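Local coordinates for protein thermosome subunit (Methanococcoides burtonii, PDB 3AQ1) that probably acts as an ATP-dependent group II chaperonin that binds unfolded proteins and helps them fold, coupled to ATP hydrolysis, at residues Ala188-Leu193 with Gly296-Val301. Sequence-based numbering, arbitrary orientation.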
ATOM      1  N   ALA A 188     -25.805   6.437  16.582  1.00 55.21           N
ATOM      2  CA  ALA A 188     -26.415   6.466  15.272  1.00 54.34           C
ATOM      3  C   ALA A 188     -26.742   5.048  14.840  1.00 50.90           C
ATOM      4  O   ALA A 188     -26.001   4.108  15.132  1.00 52.29           O
ATOM      5  CB  ALA A 188     -25.479   7.134  14.279  1.00 48.94           C
ATOM      6  N   LYS A 189     -27.870   4.901  14.161  1.00 44.98           N
ATOM      7  CA  LYS A 189     -28.212   3.637  13.534  1.00 47.21           C
ATOM      8  C   LYS A 189     -28.313   3.951  12.062  1.00 48.13           C
ATOM      9  O   LYS A 189     -29.170   4.721  11.643  1.00 50.60           O
ATOM     10  CB  LYS A 189     -29.536   3.110  14.077  1.00 45.22           C
ATOM     11  CG  LYS A 189     -29.518   2.945  15.561  1.00 41.42           C
ATOM     12  CD  LYS A 189     -28.501   1.901  15.977  1.00 43.50           C
ATOM     13  CE  LYS A 189     -28.241   1.943  17.472  1.00 43.80           C
ATOM     14  NZ  LYS A 189     -27.530   0.720  17.898  1.00 50.59           N
ATOM     15  N   ILE A 190     -27.422   3.366  11.279  1.00 46.05           N
ATOM     16  CA  ILE A 190     -27.160   3.865   9.938  1.00 39.08           C
ATOM     17  C   ILE A 190     -27.710   2.964   8.851  1.00 41.57           C
ATOM     18  O   ILE A 190     -27.482   1.748   8.852  1.00 40.44           O
ATOM     19  CB  ILE A 190     -25.663   4.030   9.732  1.00 35.26           C
ATOM     20  CG1 ILE A 190     -25.135   5.080  10.704  1.00 36.76           C
ATOM     21  CG2 ILE A 190     -25.362   4.380   8.279  1.00 37.58           C
ATOM     22  CD1 ILE A 190     -23.687   4.947  10.997  1.00 47.25           C
ATOM     23  N   LEU A 191     -28.433   3.582   7.925  1.00 35.74           N
ATOM     24  CA  LEU A 191     -28.987   2.886   6.770  1.00 43.22           C
ATOM     25  C   LEU A 191     -28.275   3.371   5.501  1.00 46.91           C
ATOM     26  O   LEU A 191     -28.176   4.571   5.271  1.00 48.23           O
ATOM     27  CB  LEU A 191     -30.501   3.149   6.685  1.00 37.89           C
ATOM     28  CG  LEU A 191     -31.314   2.530   5.548  1.00 41.43           C
ATOM     29  CD1 LEU A 191     -31.476   1.036   5.750  1.00 38.90           C
ATOM     30  CD2 LEU A 191     -32.677   3.194   5.422  1.00 37.56           C
ATOM     31  N   LEU A 192     -27.760   2.450   4.692  1.00 43.35           N
ATOM     32  CA  LEU A 192     -27.125   2.826   3.422  1.00 41.26           C
ATOM     33  C   LEU A 192     -28.022   2.465   2.242  1.00 42.99           C
ATOM     34  O   LEU A 192     -28.437   1.317   2.112  1.00 52.63           O
ATOM     35  CB  LEU A 192     -25.741   2.173   3.277  1.00 33.58           C
ATOM     36  CG  LEU A 192     -24.861   2.399   4.513  1.00 37.89           C
ATOM     37  CD1 LEU A 192     -23.558   1.633   4.446  1.00 46.90           C
ATOM     38  CD2 LEU A 192     -24.604   3.860   4.692  1.00 35.34           C
ATOM     39  N   LEU A 193     -28.340   3.449   1.400  1.00 38.66           N
ATOM     40  CA  LEU A 193     -29.155   3.214   0.206  1.00 45.61           C
ATOM     41  C   LEU A 193     -28.365   3.498  -1.054  1.00 50.99           C
ATOM     42  O   LEU A 193     -27.807   4.575  -1.208  1.00 54.13           O
ATOM     43  CB  LEU A 193     -30.401   4.107   0.202  1.00 48.15           C
ATOM     44  CG  LEU A 193     -31.342   4.074   1.418  1.00 45.17           C
ATOM     45  CD1 LEU A 193     -32.582   4.935   1.197  1.00 42.38           C
ATOM     46  CD2 LEU A 193     -31.743   2.662   1.747  1.00 39.12           C
ATOM     47  N   GLY A 296     -26.326  -0.374  10.230  1.00 47.60           N
ATOM     48  CA  GLY A 296     -25.025  -0.232  10.852  1.00 44.91           C
ATOM     49  C   GLY A 296     -25.089   0.676  12.060  1.00 44.57           C
ATOM     50  O   GLY A 296     -26.124   1.271  12.349  1.00 50.77           O
ATOM     51  N   THR A 297     -23.974   0.788  12.769  1.00 42.80           N
ATOM     52  CA  THR A 297     -23.925   1.625  13.955  1.00 44.35           C
ATOM     53  C   THR A 297     -22.657   2.464  14.010  1.00 42.26           C
ATOM     54  O   THR A 297     -21.611   2.056  13.519  1.00 51.20           O
ATOM     55  CB  THR A 297     -23.958   0.778  15.239  1.00 40.71           C
ATOM     56  OG1 THR A 297     -22.727   0.064  15.361  1.00 56.54           O
ATOM     57  CG2 THR A 297     -25.102  -0.201  15.213  1.00 36.10           C
ATOM     58  N   ALA A 298     -22.758   3.620  14.650  1.00 33.59           N
ATOM     59  CA  ALA A 298     -21.616   4.478  14.886  1.00 43.91           C
ATOM     60  C   ALA A 298     -21.828   5.264  16.166  1.00 42.92           C
ATOM     61  O   ALA A 298     -22.917   5.731  16.425  1.00 36.86           O
ATOM     62  CB  ALA A 298     -21.440   5.444  13.714  1.00 43.50           C
ATOM     63  N   GLY A 299     -20.783   5.443  16.956  1.00 49.26           N
ATOM     64  CA  GLY A 299     -20.889   6.262  18.146  1.00 38.15           C
ATOM     65  C   GLY A 299     -21.559   7.604  17.900  1.00 48.40           C
ATOM     66  O   GLY A 299     -22.396   8.057  18.696  1.00 57.00           O
ATOM     67  N   LEU A 300     -21.195   8.252  16.798  1.00 35.00           N
ATOM     68  CA  LEU A 300     -21.637   9.617  16.560  1.00 40.45           C
ATOM     69  C   LEU A 300     -21.648   9.978  15.075  1.00 42.13           C
ATOM     70  O   LEU A 300     -20.726   9.674  14.340  1.00 49.52           O
ATOM     71  CB  LEU A 300     -20.744  10.602  17.335  1.00 42.14           C
ATOM     72  CG  LEU A 300     -20.969  12.111  17.187  1.00 42.24           C
ATOM     73  CD1 LEU A 300     -22.346  12.511  17.667  1.00 38.27           C
ATOM     74  CD2 LEU A 300     -19.901  12.895  17.935  1.00 32.10           C
ATOM     75  N   VAL A 301     -22.713  10.634  14.648  1.00 35.98           N
ATOM     76  CA  VAL A 301     -22.766  11.233  13.339  1.00 36.22           C
ATOM     77  C   VAL A 301     -23.150  12.692  13.514  1.00 44.38           C
ATOM     78  O   VAL A 301     -24.183  12.981  14.099  1.00 49.25           O
ATOM     79  CB  VAL A 301     -23.781  10.533  12.451  1.00 29.41           C
ATOM     80  CG1 VAL A 301     -24.072  11.389  11.216  1.00 25.47           C
ATOM     81  CG2 VAL A 301     -23.257   9.158  12.067  1.00 28.30           C
TER
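I190 and G296 form an antiparallel hydrogen-bonded pair that ties strand 184-193 to strand 296-298. I190 N donates to G296 O at 2.7 Å, almost straight at 174°, from above the carbonyl plane. G296 N donates back to I190 O at 2.8 Å, in the carbonyl plane. A188 and A298 make the second such pair. A188 N reaches A298 O at 3.0 Å, but the return bond from A298 N to A188 O is weak at 3.3 Å. K189 and T297 sit between as the non-hydrogen-bonded pair. On its other edge K189 and L191 make backbone hydrogen bonds with V241 of the parallel strand 241-244. This mixed sheet probably belongs to the apical domain of the group II chaperonin fold.

The two faces differ. On one, K189 and T297 lie side by side, and K189 NZ comes 3.7 Å from T297 CG2. Chi1 of 70° sets T297 OG1 between its backbone N and carbonyl carbon, where it hydrogen-bonds with Q318 OE1. The other face is apolar and buried. There I190 CD1 rests on A298 CB at 3.6 Å. The chain turns at G299; G299 and L300 both lie opposite T315, a classic beta bulge. V301 then brings CG2 to within 3.7 Å of A188 CB. V314 covers A298 and V301.

Four main-chain bonds, one weak, thus satisfy N-H and C=O groups beside packed apolar side chains.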